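Local coordinates for uncharacterized protein (Pseudomonas syringae pv. tomato, PDB 3K4I) that is of unknown function but belongs to the Aldolase/RraA family and assembles from three copies of a mixed alpha/beta chain, at residues 116-122 / 133-139; 58-62 / 77-82; 38-44 / 160-165; 64-68 / 147-151. One frame throughout, in Å; residues are numbered along the deposited sequence.

Overall arrangement
The first segment of contact 3, loop 38-44, precedes the central mixed sheet, and its partner, hairpin 160-165, comes so late that contact 3 closes a loop holding both segments of the other three. Strand 53-63 then supplies contact 2 at 58-62, which closes on 77-82 just before strand 85-90. Loop 64-68, directly after strand 53-63, waits for 147-151, so contacts 2 and 4 cross along the chain and meet where Val60 and Tyr62 pack on Leu151 and Thr149. Contact 1, joining strands 115-119 and 135-137, nests within contact 4. Arg138 links contact 1 to contact 3 through Asp161, while contacts 3 and 4 stay apart.

Contact 1: residues 116-122 / 133-139; sequences TVIDGVA and YPLFSRG
Arg138 spends two nitrogens on a single oxygen of Asp119: NE lies 2.9 Å and NH2 3.0 Å from Asp119 OD1. The guanidinium takes this oxygen side-on, in its own plane, but the carboxylate stands almost upright to it, with the planes 87° apart. NE uses the anti lone pair, whereas NH2 reaches the oxygen from above the carboxylate. Asp119 OD2 turns to Ser90, and the arginine has further partners in Pro42 and Asp161, so the ion pair belongs to a wider polar network.

Backbone pairing leads up to it. Strands 116-119 and 135-137 run parallel, 10° apart, with Thr116 N bound to Pro134 O, Phe136 N to Thr116 O and Ile118 N to Phe136 O. Further along, Arg138 N donates to Gly120 O (2.8 Å). Gly139 O then receives Ala122 N and Ser137 OG from opposite faces of its plane.

Side chains add to the pairing. With CG anti to the backbone N (chi1 -180°), the Tyr133 ring reaches along to Thr116, where Tyr133 OH and Thr116 OG1 share a hydrogen bond of 2.9 Å at the ring edge. Leu135 divides its branches, CD1 meeting Ile118 CD1 at 3.9 Å and CD2 meeting Ala122 CB at 3.6 Å. Helix 125-130 packs on Leu135 and Tyr133, completing the beta-alpha-beta unit, strand 115-119, helix 125-130, strand 135-137, that this parallel pairing typifies.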
loop_
_atom_site.group_PDB
_atom_site.type_symbol
_atom_site.label_atom_id
_atom_site.label_comp_id
_atom_site.label_asym_id
_atom_site.label_seq_id
_atom_site.Cartn_x
_atom_site.Cartn_y
_atom_site.Cartn_z
ATOM N N THR C 116 14.246 -5.832 -8.121
ATOM C CA THR C 116 14.962 -5.417 -6.923
ATOM C C THR C 116 14.068 -5.637 -5.728
ATOM O O THR C 116 12.907 -5.209 -5.730
ATOM C CB THR C 116 15.398 -3.938 -7.001
ATOM O OG1 THR C 116 16.320 -3.811 -8.080
ATOM C CG2 THR C 116 16.143 -3.543 -5.750
ATOM N N VAL C 117 14.632 -6.298 -4.723
ATOM C CA VAL C 117 13.940 -6.617 -3.470
ATOM C C VAL C 117 14.685 -5.830 -2.397
ATOM O O VAL C 117 15.905 -5.983 -2.296
ATOM C CB VAL C 117 14.066 -8.118 -3.185
ATOM C CG1 VAL C 117 13.496 -8.455 -1.834
ATOM C CG2 VAL C 117 13.365 -8.908 -4.265
ATOM N N ILE C 118 13.972 -5.051 -1.569
ATOM C CA ILE C 118 14.622 -4.169 -0.588
ATOM C C ILE C 118 14.101 -4.318 0.829
ATOM O O ILE C 118 12.910 -4.112 1.092
ATOM C CB ILE C 118 14.526 -2.671 -0.985
ATOM C CG1 ILE C 118 14.970 -2.467 -2.432
ATOM C CG2 ILE C 118 15.397 -1.826 -0.078
ATOM C CD1 ILE C 118 14.746 -1.060 -2.944
ATOM N N ASP C 119 15.029 -4.659 1.723
ATOM C CA ASP C 119 14.783 -4.631 3.168
ATOM C C ASP C 119 15.093 -3.183 3.560
ATOM O O ASP C 119 16.162 -2.874 4.070
ATOM C CB ASP C 119 15.689 -5.664 3.859
ATOM C CG ASP C 119 15.738 -5.509 5.382
ATOM O OD1 ASP C 119 14.718 -5.164 5.966
ATOM O OD2 ASP C 119 16.826 -5.744 5.954
ATOM N N GLY C 120 14.124 -2.308 3.308
ATOM C CA GLY C 120 14.348 -0.885 3.274
ATOM C C GLY C 120 13.370 -0.267 2.296
ATOM O O GLY C 120 12.365 -0.883 1.938
ATOM N N VAL C 121 13.651 0.955 1.876
ATOM C CA VAL C 121 12.726 1.693 1.001
ATOM C C VAL C 121 13.398 2.219 -0.268
ATOM O O VAL C 121 14.644 2.223 -0.370
ATOM C CB VAL C 121 12.012 2.832 1.776
ATOM C CG1 VAL C 121 11.156 2.235 2.896
ATOM C CG2 VAL C 121 13.005 3.879 2.317
ATOM N N ALA C 122 12.574 2.613 -1.241
ATOM C CA ALA C 122 13.059 3.109 -2.537
ATOM C C ALA C 122 12.480 4.474 -2.869
ATOM O O ALA C 122 11.426 4.838 -2.345
ATOM C CB ALA C 122 12.698 2.108 -3.654
ATOM N N TYR C 133 9.021 -1.674 -13.728
ATOM C CA TYR C 133 10.148 -2.427 -13.179
ATOM C C TYR C 133 9.712 -3.142 -11.891
ATOM O O TYR C 133 9.098 -2.529 -11.018
ATOM C CB TYR C 133 11.316 -1.499 -12.866
ATOM C CG TYR C 133 12.504 -2.247 -12.294
ATOM C CD1 TYR C 133 13.256 -3.099 -13.116
ATOM C CD2 TYR C 133 12.901 -2.091 -10.957
ATOM C CE1 TYR C 133 14.333 -3.799 -12.642
ATOM C CE2 TYR C 133 14.012 -2.797 -10.460
ATOM C CZ TYR C 133 14.726 -3.648 -11.325
ATOM O OH TYR C 133 15.821 -4.353 -10.867
ATOM N N PRO C 134 10.027 -4.443 -11.762
ATOM C CA PRO C 134 9.573 -5.173 -10.596
ATOM C C PRO C 134 10.341 -4.813 -9.306
ATOM O O PRO C 134 11.423 -5.334 -9.043
ATOM C CB PRO C 134 9.765 -6.641 -11.004
ATOM C CG PRO C 134 9.780 -6.597 -12.559
ATOM C CD PRO C 134 10.592 -5.357 -12.783
ATOM N N LEU C 135 9.758 -3.885 -8.558
ATOM C CA LEU C 135 10.344 -3.392 -7.301
ATOM C C LEU C 135 9.535 -3.836 -6.120
ATOM O O LEU C 135 8.308 -3.632 -6.074
ATOM C CB LEU C 135 10.360 -1.849 -7.304
ATOM C CG LEU C 135 10.808 -1.174 -5.991
ATOM C CD1 LEU C 135 12.253 -1.507 -5.855
ATOM C CD2 LEU C 135 10.637 0.327 -6.071
ATOM N N PHE C 136 10.235 -4.384 -5.130
ATOM C CA PHE C 136 9.612 -4.829 -3.905
ATOM C C PHE C 136 10.357 -4.199 -2.753
ATOM O O PHE C 136 11.593 -4.236 -2.725
ATOM C CB PHE C 136 9.695 -6.348 -3.888
ATOM C CG PHE C 136 9.060 -6.966 -5.080
ATOM C CD1 PHE C 136 7.732 -7.397 -5.033
ATOM C CD2 PHE C 136 9.757 -7.061 -6.281
ATOM C CE1 PHE C 136 7.126 -7.953 -6.157
ATOM C CE2 PHE C 136 9.132 -7.589 -7.440
ATOM C CZ PHE C 136 7.814 -8.030 -7.366
ATOM N N SER C 137 9.635 -3.600 -1.808
ATOM C CA SER C 137 10.296 -2.903 -0.721
ATOM C C SER C 137 9.346 -2.719 0.441
ATOM O O SER C 137 8.158 -2.986 0.324
ATOM C CB SER C 137 10.741 -1.508 -1.192
ATOM O OG SER C 137 9.609 -0.685 -1.434
ATOM N N ARG C 138 9.878 -2.216 1.549
ATOM C CA ARG C 138 9.054 -1.894 2.710
ATOM C C ARG C 138 8.329 -0.562 2.570
ATOM O O ARG C 138 7.659 -0.089 3.506
ATOM C CB ARG C 138 9.906 -1.868 3.970
ATOM C CG ARG C 138 10.519 -3.233 4.289
ATOM C CD ARG C 138 11.114 -3.291 5.703
ATOM N NE ARG C 138 11.891 -4.532 5.813
ATOM C CZ ARG C 138 11.375 -5.762 5.888
ATOM N NH1 ARG C 138 10.072 -5.946 5.911
ATOM N NH2 ARG C 138 12.195 -6.827 5.943
ATOM N N GLY C 139 8.485 0.086 1.432
ATOM C CA GLY C 139 7.819 1.379 1.262
ATOM C C GLY C 139 8.536 2.326 0.344
ATOM O O GLY C 139 9.496 1.939 -0.358
#

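Contact 2: residues 58-62 / 77-82; sequences FTVQY and YIDQVP
This is an apolar, ring-rich contact in which strand 53-63 is covered by the 3-10 segment and loop leading into strand 85-90. Val81 lays CG2 over the centre of the Phe58 ring, 3.7 Å from the centroid and only 12° off the normal, a CH-pi contact. Pro82 CD approaches Phe58 CD1 at 3.8 Å, and Tyr77 CD2 comes to 3.9 Å from Phe58 CE2, the two aromatic side chains running alongside in opposite senses.

Tyr77 CG lies between its backbone N and carbonyl carbon (chi1 70°), which brings the ring over Val60. Val60 CG2 sits over the ring's rim, 3.5 Å from Tyr77 CE2. Ile78 CB lies over the opposite face, so the ring is held between the two. Strands 53-63 and 85-90 are parallel neighbours in the sheet, and residues 77-82 lie late in the crossover connection between them.

Polar ends meet through one water, 2.8 Å from Tyr62 OH and 2.6 Å from Tyr77 OH. The water lies in the plane of the Tyr62 ring. Met104 of helix 102-110 also packs on Tyr77, while Asp79 accepts hydrogen bonds from backbone N of Leu213 and Glu214 of a neighbouring subunit.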
loop_
_atom_site.group_PDB
_atom_site.type_symbol
_atom_site.label_atom_id
_atom_site.label_comp_id
_atom_site.label_asym_id
_atom_site.label_seq_id
_atom_site.Cartn_x
_atom_site.Cartn_y
_atom_site.Cartn_z
ATOM N N PHE C 58 21.494 -11.383 -6.232
ATOM C CA PHE C 58 22.758 -10.715 -6.128
ATOM C C PHE C 58 22.560 -9.819 -4.906
ATOM O O PHE C 58 21.670 -8.956 -4.923
ATOM C CB PHE C 58 23.002 -9.845 -7.364
ATOM C CG PHE C 58 24.267 -9.050 -7.297
ATOM C CD1 PHE C 58 25.403 -9.507 -7.970
ATOM C CD2 PHE C 58 24.350 -7.881 -6.517
ATOM C CE1 PHE C 58 26.593 -8.812 -7.929
ATOM C CE2 PHE C 58 25.561 -7.167 -6.438
ATOM C CZ PHE C 58 26.683 -7.633 -7.172
ATOM N N THR C 59 23.325 -10.087 -3.861
ATOM C CA THR C 59 23.067 -9.476 -2.549
ATOM C C THR C 59 23.858 -8.195 -2.322
ATOM O O THR C 59 25.007 -8.047 -2.771
ATOM C CB THR C 59 23.356 -10.463 -1.411
ATOM O OG1 THR C 59 24.684 -10.994 -1.545
ATOM C CG2 THR C 59 22.372 -11.628 -1.431
ATOM N N VAL C 60 23.242 -7.261 -1.613
ATOM C CA VAL C 60 23.880 -5.974 -1.319
ATOM C C VAL C 60 23.592 -5.707 0.150
ATOM O O VAL C 60 22.424 -5.734 0.561
ATOM C CB VAL C 60 23.216 -4.849 -2.153
ATOM C CG1 VAL C 60 23.933 -3.518 -1.905
ATOM C CG2 VAL C 60 23.211 -5.218 -3.654
ATOM N N GLN C 61 24.642 -5.453 0.938
ATOM C CA GLN C 61 24.512 -5.151 2.370
ATOM C C GLN C 61 25.024 -3.739 2.669
ATOM O O GLN C 61 26.159 -3.406 2.299
ATOM C CB GLN C 61 25.307 -6.170 3.192
ATOM C CG GLN C 61 25.312 -5.859 4.711
ATOM C CD GLN C 61 23.928 -6.040 5.288
ATOM O OE1 GLN C 61 23.303 -5.077 5.814
ATOM N NE2 GLN C 61 23.402 -7.239 5.153
ATOM N N TYR C 62 24.197 -2.933 3.344
ATOM C CA TYR C 62 24.532 -1.547 3.744
ATOM C C TYR C 62 24.914 -1.535 5.226
ATOM O O TYR C 62 24.745 -2.538 5.927
ATOM C CB TYR C 62 23.354 -0.578 3.507
ATOM C CG TYR C 62 23.142 -0.310 2.032
ATOM C CD1 TYR C 62 23.709 0.804 1.409
ATOM C CD2 TYR C 62 22.380 -1.179 1.280
ATOM C CE1 TYR C 62 23.546 1.034 0.040
ATOM C CE2 TYR C 62 22.194 -0.963 -0.089
ATOM C CZ TYR C 62 22.795 0.153 -0.687
ATOM O OH TYR C 62 22.589 0.357 -2.030
ATOM N N TYR C 77 27.913 -0.305 -7.219
ATOM C CA TYR C 77 28.007 -1.767 -7.332
ATOM C C TYR C 77 27.278 -2.333 -8.540
ATOM O O TYR C 77 27.496 -3.488 -8.895
ATOM C CB TYR C 77 27.412 -2.474 -6.112
ATOM C CG TYR C 77 25.879 -2.381 -5.993
ATOM C CD1 TYR C 77 25.274 -1.375 -5.240
ATOM C CD2 TYR C 77 25.038 -3.310 -6.636
ATOM C CE1 TYR C 77 23.871 -1.281 -5.131
ATOM C CE2 TYR C 77 23.650 -3.222 -6.540
ATOM C CZ TYR C 77 23.067 -2.215 -5.780
ATOM O OH TYR C 77 21.686 -2.134 -5.679
ATOM N N ILE C 78 26.353 -1.558 -9.093
ATOM C CA ILE C 78 25.417 -2.118 -10.061
ATOM C C ILE C 78 26.106 -2.566 -11.343
ATOM O O ILE C 78 25.615 -3.482 -12.005
ATOM C CB ILE C 78 24.225 -1.175 -10.355
ATOM C CG1 ILE C 78 23.006 -2.011 -10.781
ATOM C CG2 ILE C 78 24.654 -0.002 -11.236
ATOM C CD1 ILE C 78 21.674 -1.315 -10.758
ATOM N N ASP C 79 27.233 -1.938 -11.697
ATOM C CA ASP C 79 28.015 -2.416 -12.863
ATOM C C ASP C 79 28.471 -3.873 -12.753
ATOM O O ASP C 79 28.850 -4.480 -13.756
ATOM C CB ASP C 79 29.258 -1.535 -13.070
ATOM C CG ASP C 79 28.936 -0.220 -13.753
ATOM O OD1 ASP C 79 28.042 -0.204 -14.628
ATOM O OD2 ASP C 79 29.604 0.795 -13.434
ATOM N N GLN C 80 28.480 -4.409 -11.539
ATOM C CA GLN C 80 28.938 -5.772 -11.266
ATOM C C GLN C 80 27.850 -6.845 -11.431
ATOM O O GLN C 80 28.163 -8.031 -11.449
ATOM C CB GLN C 80 29.478 -5.851 -9.825
ATOM C CG GLN C 80 30.492 -4.786 -9.472
ATOM C CD GLN C 80 31.390 -5.198 -8.311
ATOM O OE1 GLN C 80 32.583 -4.841 -8.278
ATOM N NE2 GLN C 80 30.858 -5.997 -7.393
ATOM N N VAL C 81 26.581 -6.427 -11.500
ATOM C CA VAL C 81 25.448 -7.336 -11.393
ATOM C C VAL C 81 25.210 -8.050 -12.737
ATOM O O VAL C 81 25.037 -7.385 -13.745
ATOM C CB VAL C 81 24.169 -6.571 -10.969
ATOM C CG1 VAL C 81 22.978 -7.513 -10.802
ATOM C CG2 VAL C 81 24.415 -5.746 -9.682
ATOM N N PRO C 82 25.244 -9.392 -12.740
ATOM C CA PRO C 82 25.044 -10.132 -13.981
ATOM C C PRO C 82 23.616 -10.042 -14.501
ATOM O O PRO C 82 22.657 -9.940 -13.737
ATOM C CB PRO C 82 25.384 -11.580 -13.599
ATOM C CG PRO C 82 26.143 -11.496 -12.344
ATOM C CD PRO C 82 25.691 -10.269 -11.642
HETATM O O HOH W 1 20.687 -1.099 -3.568
#

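Contact 3: residues 38-44 / 160-165; sequences DGGLPGI and IDGITI
Leu41 pushes its CD2 methyl into the side of a hairpin, where it lies 3.9 Å from Ile163 CB, 4.0 Å from Ile160 CG2 and 4.4 Å from Ile165 CD1. With Leu41 CG anti to the carbonyl carbon (chi1 -62°), this one branch serves three isoleucines. Ile160 CG2 is shared in turn, with Ile44 CD1 arriving at 4.0 Å on a side chain roughly perpendicular to that of Ile160. Ile163 stretches along the loop instead: its CG1 is 3.7 Å from Gly40 O, and CD1 reaches Asp38 CB.

The hairpin pairs strands 158-160 and 163-165 through a type I' beta turn from Ile160 to Ile163, a tight two-residue connection with Asp161 and Gly162 at its corner. Facing it is a second reversal, the type II turn from Leu41 to Ile44, with Gly43 taking the positive phi. Strand 177-181 backs this apolar cluster through Cys178 and Val180.

Asp161 and Pro42 meet head-on, and Asp161 OD1 rests 3.5 Å from Pro42 CD. The same oxygen is only 3.1 Å from Pro42 O. Both are acceptors and cannot bond to each other, but Arg138 supplies NH2 to the carboxylate and NH1 to the carbonyl, which probably offsets the repulsion. At the other end of the loop, Asp38 OD1 forms a salt bridge with Arg148 of a neighbouring subunit.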
loop_
_atom_site.group_PDB
_atom_site.type_symbol
_atom_site.label_atom_id
_atom_site.label_comp_id
_atom_site.label_asym_id
_atom_site.label_seq_id
_atom_site.Cartn_x
_atom_site.Cartn_y
_atom_site.Cartn_z
ATOM N N ASP C 38 11.073 -21.947 5.671
ATOM C CA ASP C 38 10.314 -20.724 5.418
ATOM C C ASP C 38 11.024 -19.949 4.360
ATOM O O ASP C 38 12.248 -19.829 4.427
ATOM C CB ASP C 38 10.350 -19.828 6.679
ATOM C CG ASP C 38 9.437 -20.309 7.789
ATOM O OD1 ASP C 38 8.597 -21.180 7.545
ATOM O OD2 ASP C 38 9.548 -19.783 8.933
ATOM N N GLY C 39 10.283 -19.399 3.401
ATOM C CA GLY C 39 10.932 -18.617 2.350
ATOM C C GLY C 39 10.438 -17.195 2.209
ATOM O O GLY C 39 11.052 -16.408 1.524
ATOM N N GLY C 40 9.324 -16.856 2.846
ATOM C CA GLY C 40 8.736 -15.515 2.642
ATOM C C GLY C 40 9.427 -14.398 3.384
ATOM O O GLY C 40 9.910 -14.598 4.503
ATOM N N LEU C 41 9.500 -13.236 2.740
ATOM C CA LEU C 41 10.078 -12.035 3.351
ATOM C C LEU C 41 8.937 -11.108 3.796
ATOM O O LEU C 41 8.439 -10.282 3.017
ATOM C CB LEU C 41 11.023 -11.335 2.351
ATOM C CG LEU C 41 12.249 -12.155 1.877
ATOM C CD1 LEU C 41 13.091 -11.334 0.943
ATOM C CD2 LEU C 41 13.114 -12.541 3.068
ATOM N N PRO C 42 8.501 -11.222 5.069
ATOM C CA PRO C 42 7.264 -10.475 5.389
ATOM C C PRO C 42 7.525 -8.969 5.386
ATOM O O PRO C 42 8.604 -8.548 5.744
ATOM C CB PRO C 42 6.887 -10.976 6.787
ATOM C CG PRO C 42 8.177 -11.465 7.370
ATOM C CD PRO C 42 9.063 -11.919 6.237
ATOM N N GLY C 43 6.550 -8.196 4.925
ATOM C CA GLY C 43 6.716 -6.758 4.884
ATOM C C GLY C 43 7.390 -6.204 3.650
ATOM O O GLY C 43 7.376 -5.006 3.461
ATOM N N ILE C 44 7.964 -7.066 2.798
ATOM C CA ILE C 44 8.590 -6.587 1.564
ATOM C C ILE C 44 7.563 -6.675 0.413
ATOM O O ILE C 44 7.363 -7.735 -0.185
ATOM C CB ILE C 44 9.954 -7.278 1.239
ATOM C CG1 ILE C 44 10.951 -7.079 2.391
ATOM C CG2 ILE C 44 10.563 -6.684 -0.078
ATOM C CD1 ILE C 44 12.376 -7.533 2.142
ATOM N N ILE C 160 17.283 -11.472 6.518
ATOM C CA ILE C 160 16.147 -10.528 6.543
ATOM C C ILE C 160 15.020 -11.210 7.305
ATOM O O ILE C 160 14.544 -12.242 6.887
ATOM C CB ILE C 160 15.693 -10.156 5.109
ATOM C CG1 ILE C 160 16.797 -9.375 4.372
ATOM C CG2 ILE C 160 14.367 -9.367 5.103
ATOM C CD1 ILE C 160 16.538 -9.209 2.880
ATOM N N ASP C 161 14.606 -10.630 8.427
ATOM C CA ASP C 161 13.551 -11.243 9.255
ATOM C C ASP C 161 13.865 -12.736 9.577
ATOM O O ASP C 161 12.972 -13.572 9.529
ATOM C CB ASP C 161 12.158 -11.143 8.562
ATOM C CG ASP C 161 11.723 -9.698 8.236
ATOM O OD1 ASP C 161 11.333 -9.408 7.059
ATOM O OD2 ASP C 161 11.742 -8.855 9.150
ATOM N N GLY C 162 15.132 -13.075 9.836
ATOM C CA GLY C 162 15.528 -14.468 10.104
ATOM C C GLY C 162 15.679 -15.404 8.909
ATOM O O GLY C 162 15.946 -16.598 9.090
ATOM N N ILE C 163 15.496 -14.866 7.699
ATOM C CA ILE C 163 15.634 -15.634 6.455
ATOM C C ILE C 163 16.959 -15.279 5.820
ATOM O O ILE C 163 17.227 -14.133 5.533
ATOM C CB ILE C 163 14.482 -15.315 5.463
ATOM C CG1 ILE C 163 13.122 -15.489 6.153
ATOM C CG2 ILE C 163 14.549 -16.186 4.183
ATOM C CD1 ILE C 163 12.890 -16.907 6.619
ATOM N N THR C 164 17.771 -16.300 5.580
ATOM C CA THR C 164 19.063 -16.137 4.972
ATOM C C THR C 164 18.908 -16.132 3.444
ATOM O O THR C 164 18.178 -16.969 2.909
ATOM C CB THR C 164 19.997 -17.281 5.417
ATOM O OG1 THR C 164 20.362 -17.058 6.788
ATOM C CG2 THR C 164 21.265 -17.340 4.535
ATOM N N ILE C 165 19.563 -15.173 2.787
ATOM C CA ILE C 165 19.660 -15.096 1.309
ATOM C C ILE C 165 21.148 -15.183 0.996
ATOM O O ILE C 165 21.969 -14.358 1.458
ATOM C CB ILE C 165 19.094 -13.781 0.691
ATOM C CG1 ILE C 165 17.616 -13.561 1.064
ATOM C CG2 ILE C 165 19.237 -13.805 -0.815
ATOM C CD1 ILE C 165 17.413 -12.611 2.238
#

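Contact 4: residues 64-68 / 147-151; sequences PVDAS and NRTQL
Val65 and Gln150 lie roughly perpendicular, each side chain laid against the backbone of the opposing segment. Gln150 swings CG between its own backbone N and carbonyl carbon (chi1 79°) and then runs extended, passing CG at 3.6 Å from Pro64 O before its amide reaches the peptide N of Asp66. There Asp66 N donates to Gln150 OE1 over 2.9 Å in a nearly straight bond. The donor stands well above the amide plane, 63° out of it, so the oxygen is met over its flat side and not on a lone pair. The other end of the amide has its own partner, Gln150 NE2 donating to Gln63 OE1, which should help fix the rotation of the group.

Strand 150-154 pairs antiparallel with strand 53-63, and the contact lies at the surface near the end of that pairing, where Gln150 still bonds by its backbone to Gln63.

Val65 works in the reverse sense. With CG1 anti to the backbone N (chi1 175°), CG2 is left to press on main chain and not on side chains, 3.5 Å from both Asn147 C and Arg148 C and 3.6 Å from Thr149 N. The side chains of those residues set out away from the loop. Thr149 OG1 bonds to Asn91 and to Gln63 O, and Arg148 NH2 forms salt bridges with Asp33 and Asp38 of a neighbouring subunit.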
loop_
_atom_site.group_PDB
_atom_site.type_symbol
_atom_site.label_atom_id
_atom_site.label_comp_id
_atom_site.label_asym_id
_atom_site.label_seq_id
_atom_site.Cartn_x
_atom_site.Cartn_y
_atom_site.Cartn_z
ATOM N N PRO C 64 26.089 1.584 8.655
ATOM C CA PRO C 64 26.155 3.013 8.948
ATOM C C PRO C 64 27.278 3.740 8.210
ATOM O O PRO C 64 28.346 3.162 7.944
ATOM C CB PRO C 64 26.400 3.050 10.478
ATOM C CG PRO C 64 25.763 1.767 10.956
ATOM C CD PRO C 64 26.082 0.755 9.874
ATOM N N VAL C 65 27.044 5.027 7.936
ATOM C CA VAL C 65 28.069 5.887 7.398
ATOM C C VAL C 65 29.303 5.905 8.289
ATOM O O VAL C 65 29.228 6.038 9.519
ATOM C CB VAL C 65 27.581 7.330 7.213
ATOM C CG1 VAL C 65 28.737 8.228 6.749
ATOM C CG2 VAL C 65 26.426 7.370 6.207
ATOM N N ASP C 66 30.443 5.780 7.631
ATOM C CA ASP C 66 31.697 6.010 8.297
ATOM C C ASP C 66 32.602 6.817 7.355
ATOM O O ASP C 66 32.779 8.021 7.551
ATOM C CB ASP C 66 32.307 4.685 8.759
ATOM C CG ASP C 66 33.773 4.816 9.136
ATOM O OD1 ASP C 66 34.331 5.933 8.999
ATOM O OD2 ASP C 66 34.362 3.796 9.550
ATOM N N ALA C 67 33.149 6.166 6.332
ATOM C CA ALA C 67 34.065 6.810 5.376
ATOM C C ALA C 67 35.352 7.340 6.017
ATOM O O ALA C 67 36.443 7.151 5.471
ATOM C CB ALA C 67 33.346 7.931 4.596
ATOM N N SER C 68 35.211 8.003 7.173
ATOM C CA SER C 68 36.291 8.757 7.806
ATOM C C SER C 68 36.718 9.910 6.898
ATOM O O SER C 68 35.943 10.342 6.031
ATOM C CB SER C 68 37.483 7.858 8.145
ATOM O OG SER C 68 37.068 6.735 8.904
ATOM N N ASN C 147 25.281 10.169 2.710
ATOM C CA ASN C 147 25.443 10.596 4.115
ATOM C C ASN C 147 24.436 9.989 5.095
ATOM O O ASN C 147 24.353 10.442 6.241
ATOM C CB ASN C 147 25.443 12.137 4.254
ATOM C CG ASN C 147 26.712 12.788 3.714
ATOM O OD1 ASN C 147 26.692 13.950 3.296
ATOM N ND2 ASN C 147 27.815 12.052 3.724
ATOM N N ARG C 148 23.686 8.968 4.673
ATOM C CA ARG C 148 22.713 8.317 5.551
ATOM C C ARG C 148 23.023 6.845 5.777
ATOM O O ARG C 148 22.904 6.317 6.883
ATOM C CB ARG C 148 21.282 8.500 5.034
ATOM C CG ARG C 148 20.819 9.964 5.055
ATOM C CD ARG C 148 19.312 10.115 4.785
ATOM N NE ARG C 148 18.867 11.498 4.981
ATOM C CZ ARG C 148 18.922 12.435 4.037
ATOM N NH1 ARG C 148 19.378 12.139 2.829
ATOM N NH2 ARG C 148 18.515 13.665 4.299
ATOM N N THR C 149 23.424 6.181 4.706
ATOM C CA THR C 149 23.810 4.775 4.765
ATOM C C THR C 149 24.889 4.588 3.709
ATOM O O THR C 149 25.030 5.448 2.847
ATOM C CB THR C 149 22.602 3.824 4.532
ATOM O OG1 THR C 149 22.980 2.491 4.901
ATOM C CG2 THR C 149 22.123 3.855 3.091
ATOM N N GLN C 150 25.700 3.531 3.827
ATOM C CA GLN C 150 26.769 3.286 2.868
ATOM C C GLN C 150 26.928 1.802 2.578
ATOM O O GLN C 150 26.586 0.953 3.401
ATOM C CB GLN C 150 28.104 3.888 3.333
ATOM C CG GLN C 150 28.814 3.060 4.360
ATOM C CD GLN C 150 30.136 3.643 4.826
ATOM O OE1 GLN C 150 30.335 4.875 4.859
ATOM N NE2 GLN C 150 31.030 2.756 5.243
ATOM N N LEU C 151 27.398 1.488 1.372
ATOM C CA LEU C 151 27.647 0.094 1.023
ATOM C C LEU C 151 28.725 -0.525 1.899
ATOM O O LEU C 151 29.774 0.094 2.148
ATOM C CB LEU C 151 28.086 -0.015 -0.439
ATOM C CG LEU C 151 26.943 0.230 -1.390
ATOM C CD1 LEU C 151 27.466 0.649 -2.757
ATOM C CD2 LEU C 151 26.089 -1.034 -1.497
#